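Local coordinates for protein lipoxygenase (Cyanothece sp., PDB 5EK8) that probably acts as a non-heme iron 9R-lipoxygenase, inserting both atoms of molecular oxygen into its substrate, at residues L385-H390 with H561-T566; H390-I395 with R663-I668. All coordinates share one frame; numbering follows the deposited sequence.

Interaction 1. Residues L385-H390 with H561-T566; sequences LMLTPH and HIIFHT
His390 and Ile563 meet obliquely between helix 383-391 and helix 549-574. Ile563 CG2 lies over one face of the imidazole ring, and Ile563 CG1 is 3.8 Å from His390 CD2. Thr566 crosses the same side chain at about a right angle. Thr566 OG1 comes to 3.3 Å from His390 CB, a contact and not a bond. Thr566 OG1 donates to Ile562 O of its own helix at 2.7 Å. Ile562 O also accepts from Thr566 N, so one carbonyl takes two donors.

One turn earlier, Met386 and Ile563 cross at about a right angle. The Met386 chain is extended (chi3 179°), which carries Met386 CE out to Ile563 CD1 at 3.6 Å. Leu387 meets Ile562 in a similar crossing, with Leu387 CD2 3.9 Å from Ile562 CG2. The helix axes run 9.8 Å apart at 25°, so the two segments are nearly parallel. Tyr466 of helix 451-473 packs on both Met386 and Ile563.

Helix 549-574 also carries the iron ligand His570, about 6 Å from Thr566 between side chains. The contact is buried helix packing beside the metal site. Across the interface it is van der Waals packing. Cohesion here comes from fit, while Thr566 OG1 and His390 ND1 are satisfied by Ile562 O and Thr664 O.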
ATOM      1  N   LEU A 385     -14.482   6.741  10.851  1.00 60.58           N
ATOM      2  CA  LEU A 385     -15.357   5.677  10.371  1.00 56.79           C
ATOM      3  C   LEU A 385     -15.309   5.542   8.857  1.00 55.70           C
ATOM      4  O   LEU A 385     -15.606   4.482   8.304  1.00 61.04           O
ATOM      5  CB  LEU A 385     -16.798   5.936  10.822  1.00 55.33           C
ATOM      6  CG  LEU A 385     -17.294   5.222  12.083  1.00 53.86           C
ATOM      7  CD1 LEU A 385     -16.267   5.279  13.199  1.00 52.78           C
ATOM      8  CD2 LEU A 385     -18.607   5.827  12.544  1.00 56.04           C
ATOM      9  N   MET A 386     -14.924   6.621   8.192  1.00 52.71           N
ATOM     10  CA  MET A 386     -14.881   6.645   6.742  1.00 50.42           C
ATOM     11  C   MET A 386     -13.516   6.231   6.201  1.00 55.93           C
ATOM     12  O   MET A 386     -13.430   5.598   5.145  1.00 61.33           O
ATOM     13  CB  MET A 386     -15.251   8.035   6.243  1.00 47.44           C
ATOM     14  CG  MET A 386     -14.913   8.297   4.796  1.00 48.32           C
ATOM     15  SD  MET A 386     -15.466   9.933   4.307  1.00 79.22           S
ATOM     16  CE  MET A 386     -14.912   9.954   2.615  1.00 44.66           C
ATOM     17  N   LEU A 387     -12.454   6.554   6.939  1.00 53.59           N
ATOM     18  CA  LEU A 387     -11.094   6.354   6.434  1.00 54.02           C
ATOM     19  C   LEU A 387     -10.407   5.074   6.919  1.00 58.45           C
ATOM     20  O   LEU A 387      -9.726   4.407   6.138  1.00 60.77           O
ATOM     21  CB  LEU A 387     -10.222   7.557   6.791  1.00 55.16           C
ATOM     22  CG  LEU A 387     -10.398   8.788   5.901  1.00 54.03           C
ATOM     23  CD1 LEU A 387      -9.451   9.899   6.329  1.00 50.35           C
ATOM     24  CD2 LEU A 387     -10.174   8.415   4.446  1.00 52.31           C
ATOM     25  N   THR A 388     -10.581   4.734   8.194  1.00 57.08           N
ATOM     26  CA  THR A 388      -9.899   3.576   8.781  1.00 57.36           C
ATOM     27  C   THR A 388     -10.026   2.236   8.019  1.00 56.11           C
ATOM     28  O   THR A 388      -9.024   1.532   7.874  1.00 51.86           O
ATOM     29  CB  THR A 388     -10.362   3.340  10.236  1.00 59.12           C
ATOM     30  OG1 THR A 388     -11.764   3.604  10.346  1.00 63.65           O
ATOM     31  CG2 THR A 388      -9.616   4.258  11.184  1.00 61.51           C
ATOM     32  N   PRO A 389     -11.235   1.871   7.528  1.00 58.97           N
ATOM     33  CA  PRO A 389     -11.310   0.561   6.859  1.00 53.04           C
ATOM     34  C   PRO A 389     -10.470   0.458   5.585  1.00 55.41           C
ATOM     35  O   PRO A 389     -10.131  -0.646   5.164  1.00 62.90           O
ATOM     36  CB  PRO A 389     -12.799   0.423   6.523  1.00 52.10           C
ATOM     37  CG  PRO A 389     -13.314   1.807   6.494  1.00 55.75           C
ATOM     38  CD  PRO A 389     -12.555   2.528   7.561  1.00 58.38           C
ATOM     39  N   HIS A 390     -10.136   1.593   4.984  1.00 53.85           N
ATOM     40  CA  HIS A 390      -9.331   1.598   3.770  1.00 50.82           C
ATOM     41  C   HIS A 390      -7.842   1.730   4.079  1.00 46.50           C
ATOM     42  O   HIS A 390      -6.996   1.366   3.263  1.00 47.75           O
ATOM     43  CB  HIS A 390      -9.778   2.731   2.847  1.00 52.20           C
ATOM     44  CG  HIS A 390     -11.248   2.740   2.578  1.00 55.68           C
ATOM     45  ND1 HIS A 390     -11.879   1.754   1.846  1.00 55.70           N
ATOM     46  CD2 HIS A 390     -12.219   3.609   2.946  1.00 58.14           C
ATOM     47  CE1 HIS A 390     -13.169   2.018   1.775  1.00 59.04           C
ATOM     48  NE2 HIS A 390     -13.402   3.141   2.434  1.00 59.86           N
ATOM     49  N   HIS A 561      -9.050  11.027  -2.503  1.00 47.60           N
ATOM     50  CA  HIS A 561      -7.720  10.568  -2.891  1.00 45.27           C
ATOM     51  C   HIS A 561      -7.350   9.247  -2.203  1.00 46.77           C
ATOM     52  O   HIS A 561      -7.040   8.237  -2.860  1.00 44.50           O
ATOM     53  CB  HIS A 561      -6.692  11.653  -2.556  1.00 35.12           C
ATOM     54  CG  HIS A 561      -5.343  11.423  -3.157  1.00 33.29           C
ATOM     55  ND1 HIS A 561      -5.090  11.574  -4.504  1.00 33.25           N
ATOM     56  CD2 HIS A 561      -4.167  11.059  -2.595  1.00 34.43           C
ATOM     57  CE1 HIS A 561      -3.820  11.308  -4.745  1.00 32.93           C
ATOM     58  NE2 HIS A 561      -3.234  10.996  -3.601  1.00 32.80           N
ATOM     59  N   ILE A 562      -7.401   9.274  -0.872  1.00 45.77           N
ATOM     60  CA  ILE A 562      -7.106   8.113  -0.043  1.00 43.70           C
ATOM     61  C   ILE A 562      -7.930   6.900  -0.458  1.00 47.34           C
ATOM     62  O   ILE A 562      -7.378   5.839  -0.769  1.00 46.22           O
ATOM     63  CB  ILE A 562      -7.370   8.410   1.448  1.00 42.38           C
ATOM     64  CG1 ILE A 562      -6.401   9.479   1.958  1.00 42.30           C
ATOM     65  CG2 ILE A 562      -7.255   7.134   2.280  1.00 42.39           C
ATOM     66  CD1 ILE A 562      -6.760  10.020   3.333  1.00 40.32           C
ATOM     67  N   ILE A 563      -9.249   7.071  -0.477  1.00 47.60           N
ATOM     68  CA  ILE A 563     -10.145   5.973  -0.817  1.00 45.26           C
ATOM     69  C   ILE A 563      -9.847   5.444  -2.211  1.00 46.33           C
ATOM     70  O   ILE A 563      -9.815   4.233  -2.425  1.00 51.00           O
ATOM     71  CB  ILE A 563     -11.624   6.395  -0.735  1.00 43.02           C
ATOM     72  CG1 ILE A 563     -12.004   6.714   0.710  1.00 40.09           C
ATOM     73  CG2 ILE A 563     -12.521   5.291  -1.266  1.00 38.98           C
ATOM     74  CD1 ILE A 563     -13.419   7.212   0.873  1.00 36.27           C
ATOM     75  N   PHE A 564      -9.600   6.350  -3.153  1.00 44.00           N
ATOM     76  CA  PHE A 564      -9.330   5.939  -4.527  1.00 42.26           C
ATOM     77  C   PHE A 564      -8.108   5.052  -4.614  1.00 43.20           C
ATOM     78  O   PHE A 564      -8.140   4.005  -5.261  1.00 44.43           O
ATOM     79  CB  PHE A 564      -9.138   7.141  -5.448  1.00 40.33           C
ATOM     80  CG  PHE A 564      -8.906   6.762  -6.888  1.00 42.89           C
ATOM     81  CD1 PHE A 564      -7.618   6.607  -7.388  1.00 46.91           C
ATOM     82  CD2 PHE A 564      -9.979   6.550  -7.739  1.00 40.07           C
ATOM     83  CE1 PHE A 564      -7.408   6.256  -8.712  1.00 47.81           C
ATOM     84  CE2 PHE A 564      -9.776   6.202  -9.066  1.00 43.53           C
ATOM     85  CZ  PHE A 564      -8.488   6.052  -9.552  1.00 46.75           C
ATOM     86  N   HIS A 565      -7.025   5.462  -3.965  1.00 43.29           N
ATOM     87  CA  HIS A 565      -5.794   4.700  -4.112  1.00 44.78           C
ATOM     88  C   HIS A 565      -5.734   3.446  -3.244  1.00 46.96           C
ATOM     89  O   HIS A 565      -5.037   2.494  -3.587  1.00 47.02           O
ATOM     90  CB  HIS A 565      -4.595   5.601  -3.843  1.00 39.58           C
ATOM     91  CG  HIS A 565      -4.363   6.595  -4.935  1.00 40.12           C
ATOM     92  ND1 HIS A 565      -5.015   7.810  -4.984  1.00 42.01           N
ATOM     93  CD2 HIS A 565      -3.600   6.534  -6.051  1.00 39.31           C
ATOM     94  CE1 HIS A 565      -4.640   8.464  -6.068  1.00 41.44           C
ATOM     95  NE2 HIS A 565      -3.783   7.712  -6.733  1.00 41.07           N
ATOM     96  N   THR A 566      -6.469   3.432  -2.139  1.00 47.10           N
ATOM     97  CA  THR A 566      -6.468   2.261  -1.270  1.00 45.95           C
ATOM     98  C   THR A 566      -7.408   1.172  -1.781  1.00 49.33           C
ATOM     99  O   THR A 566      -7.275   0.006  -1.404  1.00 52.79           O
ATOM    100  CB  THR A 566      -6.869   2.622   0.168  1.00 41.91           C
ATOM    101  OG1 THR A 566      -8.084   3.382   0.147  1.00 44.93           O
ATOM    102  CG2 THR A 566      -5.764   3.421   0.838  1.00 32.32           C
TER

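Interaction 2. Residues H390-I395 with R663-I668; sequences HLKSII and RTLINI. With FE2 (Fe (II) ion), chain B.
His390 ND1 donates to Thr664 O at 3.0 Å, joining the end of helix 383-391 to the C-terminal tail. In the lipoxygenase fold this tail runs into the helical core and delivers its terminal carboxylate to the iron. The bond is nearly straight, 162° at the hydrogen. The oxygen lies at the ring edge, close to the imidazole plane, and the N-H meets a lone pair in the carbonyl plane. This bond helps to fix the rotation of the His390 ring.

The tight part lies around Leu665 and Ile666. Leu665 points into the turn between helix 383-391 and helix 394-404. Leu665 CD1 is 3.3 Å from Lys392 O. The Lys392 side chain crosses Leu665 at about a right angle, and its CG and CD both lie against Leu665 CD1. Lys392 NZ has its polar partner in Pro389 O. Ile394 and Ile666 lie side by side and point the same way, with their CD1 atoms 3.7 Å apart. The Ile394 CG1 is anti to the backbone N (chi1 -165°), which sets it beside Ile666 CB. Ile666 O takes a CA-H contact from Ile394 CA at 3.2 Å. Ile666 also packs against the iron ligands His364 and His570.

The looser, watered side is at Ser393 and Asn667. Ser393 CB and Asn667 CB touch at 3.9 Å, but the polar ends meet through a water. It is 3.2 Å from Ser393 OG and accepts from Asn667 ND2, which also bonds to Tyr626 O. One residue further, the chain ends at the metal. His359, His364 and His570 bind the same iron, and Ile668 OXT reaches it at 2.5 Å.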
ATOM      1  N   HIS A 390     -10.136   1.593   4.984  1.00 53.85           N
ATOM      2  CA  HIS A 390      -9.331   1.598   3.770  1.00 50.82           C
ATOM      3  C   HIS A 390      -7.842   1.730   4.079  1.00 46.50           C
ATOM      4  O   HIS A 390      -6.996   1.366   3.263  1.00 47.75           O
ATOM      5  CB  HIS A 390      -9.778   2.731   2.847  1.00 52.20           C
ATOM      6  CG  HIS A 390     -11.248   2.740   2.578  1.00 55.68           C
ATOM      7  ND1 HIS A 390     -11.879   1.754   1.846  1.00 55.70           N
ATOM      8  CD2 HIS A 390     -12.219   3.609   2.946  1.00 58.14           C
ATOM      9  CE1 HIS A 390     -13.169   2.018   1.775  1.00 59.04           C
ATOM     10  NE2 HIS A 390     -13.402   3.141   2.434  1.00 59.86           N
ATOM     11  N   LEU A 391      -7.525   2.249   5.259  1.00 42.72           N
ATOM     12  CA  LEU A 391      -6.135   2.478   5.641  1.00 42.34           C
ATOM     13  C   LEU A 391      -5.619   1.422   6.607  1.00 45.92           C
ATOM     14  O   LEU A 391      -4.430   1.389   6.920  1.00 46.91           O
ATOM     15  CB  LEU A 391      -5.977   3.870   6.259  1.00 40.98           C
ATOM     16  CG  LEU A 391      -6.025   5.037   5.271  1.00 42.34           C
ATOM     17  CD1 LEU A 391      -6.173   6.359   5.999  1.00 46.15           C
ATOM     18  CD2 LEU A 391      -4.780   5.050   4.401  1.00 40.73           C
ATOM     19  N   LYS A 392      -6.508   0.550   7.069  1.00 49.15           N
ATOM     20  CA  LYS A 392      -6.100  -0.483   8.010  1.00 47.88           C
ATOM     21  C   LYS A 392      -5.188  -1.515   7.347  1.00 47.46           C
ATOM     22  O   LYS A 392      -5.220  -1.694   6.130  1.00 46.93           O
ATOM     23  CB  LYS A 392      -7.320  -1.170   8.634  1.00 47.45           C
ATOM     24  CG  LYS A 392      -8.324  -1.758   7.657  1.00 48.47           C
ATOM     25  CD  LYS A 392      -8.799  -3.129   8.147  1.00 48.30           C
ATOM     26  CE  LYS A 392     -10.223  -3.465   7.700  1.00 49.32           C
ATOM     27  NZ  LYS A 392     -10.407  -3.556   6.226  1.00 51.31           N
ATOM     28  N   SER A 393      -4.341  -2.138   8.164  1.00 48.72           N
ATOM     29  CA  SER A 393      -3.510  -3.284   7.780  1.00 49.88           C
ATOM     30  C   SER A 393      -2.349  -2.984   6.821  1.00 53.45           C
ATOM     31  O   SER A 393      -1.506  -3.851   6.601  1.00 55.23           O
ATOM     32  CB  SER A 393      -4.390  -4.386   7.172  1.00 51.94           C
ATOM     33  OG  SER A 393      -5.303  -4.897   8.130  1.00 54.21           O
ATOM     34  N   ILE A 394      -2.281  -1.773   6.268  1.00 50.60           N
ATOM     35  CA  ILE A 394      -1.259  -1.472   5.261  1.00 44.62           C
ATOM     36  C   ILE A 394       0.148  -1.423   5.868  1.00 42.28           C
ATOM     37  O   ILE A 394       1.139  -1.763   5.203  1.00 44.10           O
ATOM     38  CB  ILE A 394      -1.561  -0.147   4.519  1.00 42.14           C
ATOM     39  CG1 ILE A 394      -0.719  -0.043   3.248  1.00 36.27           C
ATOM     40  CG2 ILE A 394      -1.340   1.062   5.412  1.00 43.56           C
ATOM     41  CD1 ILE A 394      -0.991   1.224   2.451  1.00 29.28           C
ATOM     42  N   ILE A 395       0.231  -1.042   7.140  1.00 41.17           N
ATOM     43  CA  ILE A 395       1.509  -1.004   7.836  1.00 44.63           C
ATOM     44  C   ILE A 395       2.137  -2.396   7.866  1.00 52.51           C
ATOM     45  O   ILE A 395       3.355  -2.549   7.715  1.00 58.39           O
ATOM     46  CB  ILE A 395       1.354  -0.465   9.275  1.00 43.13           C
ATOM     47  CG1 ILE A 395       0.237  -1.207  10.018  1.00 41.89           C
ATOM     48  CG2 ILE A 395       1.072   1.038   9.256  1.00 39.68           C
ATOM     49  CD1 ILE A 395       0.196  -0.917  11.498  1.00 43.04           C
ATOM     50  N   ARG A 663     -10.968  -4.324  -4.133  1.00 48.20           N
ATOM     51  CA  ARG A 663     -10.500  -4.497  -2.761  1.00 45.67           C
ATOM     52  C   ARG A 663     -10.823  -3.288  -1.891  1.00 41.99           C
ATOM     53  O   ARG A 663     -10.904  -2.166  -2.381  1.00 42.36           O
ATOM     54  CB  ARG A 663      -8.993  -4.764  -2.738  1.00 43.21           C
ATOM     55  CG  ARG A 663      -8.562  -6.057  -3.420  1.00 39.74           C
ATOM     56  CD  ARG A 663      -7.054  -6.196  -3.367  1.00 40.11           C
ATOM     57  NE  ARG A 663      -6.572  -7.485  -3.853  1.00 39.07           N
ATOM     58  CZ  ARG A 663      -6.303  -8.529  -3.075  1.00 42.16           C
ATOM     59  NH1 ARG A 663      -6.489  -8.453  -1.763  1.00 35.09           N
ATOM     60  NH2 ARG A 663      -5.860  -9.657  -3.621  1.00 46.64           N
ATOM     61  N   THR A 664     -11.010  -3.533  -0.599  1.00 43.79           N
ATOM     62  CA  THR A 664     -11.341  -2.485   0.362  1.00 47.72           C
ATOM     63  C   THR A 664     -10.089  -1.730   0.799  1.00 53.57           C
ATOM     64  O   THR A 664     -10.120  -0.522   1.052  1.00 53.75           O
ATOM     65  CB  THR A 664     -12.041  -3.074   1.616  1.00 58.38           C
ATOM     66  OG1 THR A 664     -13.281  -3.685   1.243  1.00 58.98           O
ATOM     67  CG2 THR A 664     -12.311  -1.998   2.650  1.00 56.63           C
ATOM     68  N   LEU A 665      -8.977  -2.451   0.864  1.00 51.39           N
ATOM     69  CA  LEU A 665      -7.773  -1.927   1.486  1.00 46.85           C
ATOM     70  C   LEU A 665      -6.509  -2.467   0.832  1.00 43.12           C
ATOM     71  O   LEU A 665      -6.561  -3.214  -0.147  1.00 39.21           O
ATOM     72  CB  LEU A 665      -7.765  -2.266   2.981  1.00 42.41           C
ATOM     73  CG  LEU A 665      -7.373  -3.693   3.398  1.00 37.15           C
ATOM     74  CD1 LEU A 665      -7.358  -3.825   4.912  1.00 38.30           C
ATOM     75  CD2 LEU A 665      -8.281  -4.756   2.791  1.00 32.21           C
ATOM     76  N   ILE A 666      -5.371  -2.067   1.385  1.00 43.21           N
ATOM     77  CA  ILE A 666      -4.079  -2.587   0.968  1.00 44.53           C
ATOM     78  C   ILE A 666      -3.511  -3.464   2.075  1.00 48.79           C
ATOM     79  O   ILE A 666      -3.042  -2.954   3.089  1.00 55.01           O
ATOM     80  CB  ILE A 666      -3.080  -1.451   0.643  1.00 40.47           C
ATOM     81  CG1 ILE A 666      -3.678  -0.498  -0.401  1.00 36.12           C
ATOM     82  CG2 ILE A 666      -1.745  -2.029   0.189  1.00 34.23           C
ATOM     83  CD1 ILE A 666      -2.782   0.651  -0.784  1.00 26.25           C
ATOM     84  N   ASN A 667      -3.571  -4.779   1.888  1.00 48.99           N
ATOM     85  CA  ASN A 667      -2.975  -5.713   2.840  1.00 47.70           C
ATOM     86  C   ASN A 667      -2.214  -6.812   2.127  1.00 46.02           C
ATOM     87  O   ASN A 667      -1.850  -7.813   2.734  1.00 45.40           O
ATOM     88  CB  ASN A 667      -4.035  -6.324   3.760  1.00 49.28           C
ATOM     89  CG  ASN A 667      -5.191  -6.945   2.999  1.00 50.58           C
ATOM     90  OD1 ASN A 667      -5.168  -7.041   1.769  1.00 55.57           O
ATOM     91  ND2 ASN A 667      -6.214  -7.372   3.733  1.00 44.43           N
ATOM     92  N   ILE A 668      -1.985  -6.614   0.835  1.00 50.15           N
ATOM     93  CA  ILE A 668      -1.149  -7.506   0.043  1.00 45.94           C
ATOM     94  C   ILE A 668      -0.411  -6.664  -0.998  1.00 49.27           C
ATOM     95  O   ILE A 668       0.673  -6.979  -1.497  1.00 44.92           O
ATOM     96  CB  ILE A 668      -1.976  -8.609  -0.644  1.00 41.00           C
ATOM     97  CG1 ILE A 668      -1.044  -9.674  -1.222  1.00 45.36           C
ATOM     98  CG2 ILE A 668      -2.895  -8.012  -1.712  1.00 34.41           C
ATOM     99  CD1 ILE A 668      -0.215 -10.370  -0.164  1.00 49.93           C
ATOM    100  OXT ILE A 668      -0.917  -5.600  -1.352  1.00 55.10           O
TER
HETATM  101 FE   FE2 B 701       0.278  -4.591  -3.243  1.00 61.35          FE
HETATM  102  O   HOH W   1      -6.590  -7.411   6.702  1.00 35.45           O

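Interactions 1 and 2 are both buried, with centres 9 Å apart, and both use helix 383-391. His390 belongs to each. Its carbon atoms serve the helix packing of interaction 1, and its ND1 serves the tail in interaction 2. Interaction 1 joins two helices, one of them kinked at Pro389, mainly by apolar packing. Interaction 2 sets a tail without regular structure against a turn, and it adds a backbone acceptor, a water and the metal. The two also touch directly, for example where Ile562 CG2 meets Leu391 CG and where Thr566 O meets Ile666 CG1. Helix 383-391 therefore lies against both helix 549-574 and the C-terminal tail, which each supply iron ligands.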